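Local coordinates for AceL NrdHF-1-1 Intein (Metagenome, PDB 6ZGQ), which is a linked, splice-inactive variant of a naturally split class 3 intein, a protein element that excises itself and joins the flanking polypeptides, at residues Pro94-Tyr99 with Lys114-Lys119; Phe35-Lys40 with Gly138-Val143. All coordinates share one frame; numbering follows the deposited sequence. Where two conformers were deposited one is given.

Contact 1: residues Pro94-Tyr99 with Lys114-Lys119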
loop_
_atom_site.group_PDB
_atom_site.type_symbol
_atom_site.label_atom_id
_atom_site.label_comp_id
_atom_site.label_asym_id
_atom_site.label_seq_id
_atom_site.Cartn_x
_atom_site.Cartn_y
_atom_site.Cartn_z
ATOM N N PRO A 94 -8.689 -3.299 13.396
ATOM C CA PRO A 94 -9.389 -2.045 13.126
ATOM C C PRO A 94 -9.956 -1.424 14.406
ATOM O O PRO A 94 -10.334 -2.149 15.329
ATOM C CB PRO A 94 -10.511 -2.444 12.144
ATOM C CG PRO A 94 -10.640 -3.921 12.255
ATOM C CD PRO A 94 -9.304 -4.443 12.699
ATOM N N SER A 95 -9.965 -0.090 14.440
ATOM C CA SER A 95 -10.549 0.710 15.526
ATOM C C SER A 95 -11.010 2.056 14.945
ATOM O O SER A 95 -10.516 2.469 13.880
ATOM C CB SER A 95 -9.542 0.915 16.659
ATOM O OG SER A 95 -8.330 1.459 16.175
ATOM N N GLU A 96 -11.967 2.692 15.627
ATOM C CA GLU A 96 -12.567 3.961 15.193
ATOM C C GLU A 96 -11.542 5.104 15.167
ATOM O O GLU A 96 -11.787 6.110 14.494
ATOM C CB GLU A 96 -13.766 4.307 16.085
ATOM C CG GLU A 96 -14.892 3.290 15.956
ATOM C CD GLU A 96 -16.214 3.749 16.543
ATOM O OE1 GLU A 96 -16.222 4.395 17.613
ATOM O OE2 GLU A 96 -17.260 3.447 15.930
ATOM N N ASP A 97 -10.406 4.923 15.863
ATOM C CA ASP A 97 -9.345 5.940 15.999
ATOM C C ASP A 97 -8.151 5.701 15.057
ATOM O O ASP A 97 -7.199 6.498 15.078
ATOM C CB ASP A 97 -8.885 6.061 17.473
ATOM C CG ASP A 97 -7.954 4.928 17.922
ATOM O OD1 ASP A 97 -8.102 3.780 17.444
ATOM O OD2 ASP A 97 -7.079 5.196 18.775
ATOM N N LYS A 98 -8.206 4.625 14.253
ATOM C CA LYS A 98 -7.180 4.316 13.230
ATOM C C LYS A 98 -7.789 4.491 11.838
ATOM O O LYS A 98 -8.843 3.908 11.562
ATOM C CB LYS A 98 -6.650 2.882 13.373
ATOM C CG LYS A 98 -5.749 2.631 14.579
ATOM C CD LYS A 98 -5.321 1.174 14.643
ATOM C CE LYS A 98 -5.122 0.694 16.069
ATOM N NZ LYS A 98 -5.203 -0.789 16.138
ATOM N N TYR A 99 -7.107 5.259 10.983
ATOM C CA TYR A 99 -7.614 5.690 9.673
ATOM C C TYR A 99 -6.641 5.302 8.569
ATOM O O TYR A 99 -5.455 5.619 8.683
ATOM C CB TYR A 99 -7.799 7.211 9.667
ATOM C CG TYR A 99 -8.781 7.683 10.706
ATOM C CD1 TYR A 99 -8.386 7.901 12.021
ATOM C CD2 TYR A 99 -10.109 7.890 10.380
ATOM C CE1 TYR A 99 -9.291 8.322 12.981
ATOM C CE2 TYR A 99 -11.021 8.307 11.330
ATOM C CZ TYR A 99 -10.611 8.526 12.627
ATOM O OH TYR A 99 -11.521 8.943 13.568
ATOM N N LYS A 114 -12.229 5.596 8.434
ATOM C CA LYS A 114 -12.184 4.736 9.628
ATOM C C LYS A 114 -11.855 3.304 9.195
ATOM O O LYS A 114 -12.484 2.797 8.267
ATOM C CB LYS A 114 -13.517 4.780 10.395
ATOM C CG LYS A 114 -13.711 6.031 11.236
ATOM C CD LYS A 114 -15.091 6.093 11.863
ATOM C CE LYS A 114 -15.221 5.148 13.045
ATOM N NZ LYS A 114 -16.631 5.099 13.525
ATOM N N SER A 115 -10.849 2.698 9.841
ATOM C CA SER A 115 -10.414 1.324 9.552
ATOM C C SER A 115 -11.562 0.325 9.791
ATOM O O SER A 115 -11.589 -0.726 9.146
ATOM C CB SER A 115 -9.186 0.950 10.383
ATOM O OG SER A 115 -9.397 1.192 11.759
ATOM N N THR A 116 -12.491 0.674 10.691
ATOM C CA THR A 116 -13.672 -0.146 11.011
ATOM C C THR A 116 -14.678 -0.175 9.845
ATOM O O THR A 116 -15.638 -0.941 9.899
ATOM C CB THR A 116 -14.363 0.344 12.306
ATOM O OG1 THR A 116 -14.602 1.752 12.216
ATOM C CG2 THR A 116 -13.494 0.064 13.530
ATOM N N ASP A 117 -14.450 0.646 8.810
ATOM C CA ASP A 117 -15.266 0.648 7.572
ATOM C C ASP A 117 -14.620 -0.268 6.521
ATOM O O ASP A 117 -15.121 -0.331 5.405
ATOM C CB ASP A 117 -15.380 2.056 6.948
ATOM C CG ASP A 117 -16.303 3.012 7.715
ATOM O OD1 ASP A 117 -17.004 2.600 8.659
ATOM O OD2 ASP A 117 -16.325 4.200 7.343
ATOM N N VAL A 118 -13.519 -0.946 6.875
ATOM C CA VAL A 118 -12.703 -1.754 5.947
ATOM C C VAL A 118 -12.704 -3.207 6.435
ATOM O O VAL A 118 -12.164 -3.498 7.510
ATOM C CB VAL A 118 -11.250 -1.213 5.861
ATOM C CG1 VAL A 118 -10.369 -2.059 4.940
ATOM C CG2 VAL A 118 -11.248 0.238 5.394
ATOM N N LYS A 119 -13.350 -4.073 5.648
ATOM C CA LYS A 119 -13.421 -5.523 5.858
ATOM C C LYS A 119 -12.027 -6.132 5.596
ATOM O O LYS A 119 -11.333 -5.685 4.668
ATOM C CB LYS A 119 -14.482 -6.093 4.900
ATOM C CG LYS A 119 -14.709 -7.597 4.930
ATOM C CD LYS A 119 -15.883 -7.991 4.040
ATOM C CE LYS A 119 -15.542 -7.898 2.559
ATOM N NZ LYS A 119 -16.750 -8.042 1.704
HETATM O O HOH W 1 -17.032 1.393 13.738
#
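Ser115 is bonded to both ends of the turn Ser95-Lys98. Its backbone N donates to Lys98 O at 2.9 Å, and Ser115 OG accepts from Ser95 N at 3.0 Å. The one proton of Ser115 OG has two carbonyl oxygens in reach, Lys98 O at 2.8 Å and Ser95 O at 2.7 Å, and the model does not choose. A chi1 of 53° sets OG between the backbone N and the carbonyl carbon, facing this type I turn. Further out, Lys114 NZ makes a salt bridge with Glu96 OE2 at 3.0 Å, weak as a hydrogen bond; a water donates to Glu96 OE2 and hydrogen-bonds Thr116 OG1. The Glu96 and Lys114 side chains run alongside each other in the same direction, and Lys114 CE packs 3.5 Å from Glu96 CG. Tyr99 and Lys114 form a non-hydrogen-bonded antiparallel pair, with Lys114 CG 3.5 Å from Tyr99 CE2, oblique to the ring. Pro94 CB lies 3.6 Å from Ser115 O, and Thr116 CG2 packs on the backbone of Ser95. A buried serine hydroxyl thus ties the turn before strand 98-104 to the 3-10 segment 115-117, while the ion pair lies at the surface, where solvent probably weakens it.

Contact 2: residues Phe35-Lys40 with Gly138-Val143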
loop_
_atom_site.group_PDB
_atom_site.type_symbol
_atom_site.label_atom_id
_atom_site.label_comp_id
_atom_site.label_asym_id
_atom_site.label_seq_id
_atom_site.Cartn_x
_atom_site.Cartn_y
_atom_site.Cartn_z
ATOM N N PHE A 35 5.034 8.661 0.081
ATOM C CA PHE A 35 4.439 9.441 1.173
ATOM C C PHE A 35 5.402 9.325 2.365
ATOM O O PHE A 35 5.676 8.211 2.834
ATOM C CB PHE A 35 3.048 8.881 1.502
ATOM C CG PHE A 35 2.316 9.600 2.611
ATOM C CD1 PHE A 35 1.764 10.854 2.405
ATOM C CD2 PHE A 35 2.139 8.992 3.847
ATOM C CE1 PHE A 35 1.067 11.499 3.414
ATOM C CE2 PHE A 35 1.447 9.632 4.861
ATOM C CZ PHE A 35 0.914 10.889 4.647
ATOM N N ASP A 36 5.943 10.462 2.812
ATOM C CA ASP A 36 6.909 10.483 3.922
ATOM C C ASP A 36 6.125 10.376 5.236
ATOM O O ASP A 36 5.274 11.230 5.508
ATOM C CB ASP A 36 7.772 11.745 3.876
ATOM C CG ASP A 36 8.842 11.744 4.939
ATOM O OD1 ASP A 36 8.506 12.036 6.105
ATOM O OD2 ASP A 36 10.001 11.417 4.612
ATOM N N MET A 37 6.386 9.314 6.011
ATOM C CA MET A 37 5.639 9.013 7.244
ATOM C C MET A 37 5.889 10.065 8.329
ATOM O O MET A 37 5.005 10.301 9.157
ATOM C CB MET A 37 6.002 7.625 7.780
ATOM C CG MET A 37 5.450 6.478 6.955
ATOM S SD MET A 37 6.066 4.900 7.560
ATOM C CE MET A 37 5.081 4.699 9.042
ATOM N N ASN A 38 7.080 10.679 8.315
ATOM C CA ASN A 38 7.484 11.684 9.317
ATOM C C ASN A 38 6.886 13.069 9.017
ATOM O O ASN A 38 6.487 13.768 9.959
ATOM C CB ASN A 38 9.017 11.779 9.433
ATOM C CG ASN A 38 9.657 10.480 9.900
ATOM O OD1 ASN A 38 9.080 9.740 10.697
ATOM N ND2 ASN A 38 10.861 10.204 9.412
ATOM N N THR A 39 6.814 13.440 7.728
ATOM C CA THR A 39 6.427 14.797 7.291
ATOM C C THR A 39 5.016 14.865 6.675
ATOM O O THR A 39 4.454 15.958 6.605
ATOM C CB THR A 39 7.446 15.374 6.277
ATOM O OG1 THR A 39 7.371 14.641 5.054
ATOM C CG2 THR A 39 8.879 15.320 6.814
ATOM N N LYS A 40 4.467 13.716 6.249
ATOM C CA LYS A 40 3.156 13.601 5.560
ATOM C C LYS A 40 3.163 14.275 4.185
ATOM O O LYS A 40 2.087 14.573 3.653
ATOM C CB LYS A 40 2.003 14.192 6.392
ATOM C CG LYS A 40 1.640 13.435 7.660
ATOM C CD LYS A 40 0.545 14.170 8.420
ATOM C CE LYS A 40 -0.074 13.325 9.521
ATOM N NZ LYS A 40 -1.162 14.068 10.211
ATOM N N GLY A 138 10.789 7.388 2.015
ATOM C CA GLY A 138 9.657 7.813 2.852
ATOM C C GLY A 138 8.976 6.653 3.569
ATOM O O GLY A 138 8.144 6.896 4.450
ATOM N N LYS A 139 9.309 5.419 3.161
ATOM C CA LYS A 139 8.873 4.151 3.793
ATOM C C LYS A 139 7.421 3.791 3.462
ATOM O O LYS A 139 6.891 2.835 4.040
ATOM C CB LYS A 139 9.069 4.171 5.319
ATOM C CG LYS A 139 10.496 4.420 5.800
ATOM C CD LYS A 139 10.631 4.302 7.319
ATOM C CE LYS A 139 9.888 5.385 8.097
ATOM N NZ LYS A 139 10.494 6.742 7.974
ATOM N N SER A 140 6.792 4.542 2.549
ATOM C CA SER A 140 5.432 4.249 2.053
ATOM C C SER A 140 5.230 4.910 0.687
ATOM O O SER A 140 5.902 5.910 0.396
ATOM C CB SER A 140 4.372 4.713 3.051
ATOM O OG SER A 140 4.122 6.105 2.938
ATOM N N PHE A 141 4.336 4.344 -0.135
ATOM C CA PHE A 141 4.063 4.838 -1.503
ATOM C C PHE A 141 2.589 4.620 -1.867
ATOM O O PHE A 141 1.867 3.946 -1.127
ATOM C CB PHE A 141 5.025 4.203 -2.527
ATOM C CG PHE A 141 4.985 2.696 -2.567
ATOM C CD1 PHE A 141 4.044 2.036 -3.337
ATOM C CD2 PHE A 141 5.885 1.942 -1.830
ATOM C CE1 PHE A 141 3.999 0.652 -3.373
ATOM C CE2 PHE A 141 5.844 0.561 -1.863
ATOM C CZ PHE A 141 4.896 -0.084 -2.629
ATOM N N VAL A 142 2.155 5.223 -2.979
ATOM C CA VAL A 142 0.741 5.254 -3.396
ATOM C C VAL A 142 0.495 4.133 -4.415
ATOM O O VAL A 142 1.260 3.993 -5.381
ATOM C CB VAL A 142 0.349 6.653 -3.963
ATOM C CG1 VAL A 142 -1.107 6.709 -4.414
ATOM C CG2 VAL A 142 0.589 7.737 -2.921
ATOM N N VAL A 143 -0.539 3.327 -4.161
ATOM C CA VAL A 143 -1.002 2.265 -5.077
ATOM C C VAL A 143 -2.409 2.628 -5.570
ATOM O O VAL A 143 -3.140 3.334 -4.859
ATOM C CB VAL A 143 -1.009 0.864 -4.406
ATOM C CG1 VAL A 143 0.408 0.377 -4.129
ATOM C CG2 VAL A 143 -1.832 0.846 -3.123
#
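Met37 leans over Gly138 and Lys139, and its side chain can be followed atom by atom. CB lies 4.0 Å from Gly138 O, and a chi1 of -72° puts CG beside the backbone N, where it comes a little closer to the same oxygen. SD then packs against the aliphatic part of Lys139, 3.8 Å from its CB and almost as near to its CE, the two side chains crossing at about a right angle. Met37 N itself makes a weak hydrogen bond to Gly138 O.

The firmer bonds are at Phe35. Its N donates to Ser140 O at 2.9 Å, and Ser140 OG donates to Phe35 O at 2.6 Å. That hydroxyl also sits at the edge of the Phe35 ring, in its plane, 3.6 Å from CD2. Phe35 O has two further acceptors close by, Gly138 O and Ser140 O, so the Ser140 proton probably eases a crowd of like partial charges. An alanine in place of Ser140 would probably leave Phe35 O facing those two oxygens without this hydroxyl donor. Beyond Phe35 the chain turns at an Asx motif, Asp36 OD1 accepting from Thr39 N at 2.7 Å.

The contact joins the end of strand 32-35 to strand 140-144. Phe35 and Ser140 both touch Val152 of strand 150-154, Met37 reaches Ile84 of strand 83-88, and Met37 and Ser140 meet on Ile77 of strand 75-80.

In the fold
Contact 1 is nested in sequence within the long loop that contact 2 closes, yet the two do not touch: their centres are 19 Å apart and their nearest atoms about 9 Å. Both reach the same antiparallel sheet. Strand 150-154 pairs with strand 98-104, which leads out of contact 1, and with strand 140-144 from contact 2. The all-beta chain is consistent with the Hint fold of inteins. Contact 2 borders the probable C-terminal splice site: Lys139 shares a backbone hydrogen bond with Ala155, probably the engineered alanine in place of the intein's terminal asparagine. Contact 1 lies nearer the periphery, its centre about 16 Å from the chain centre against 10 Å for contact 2.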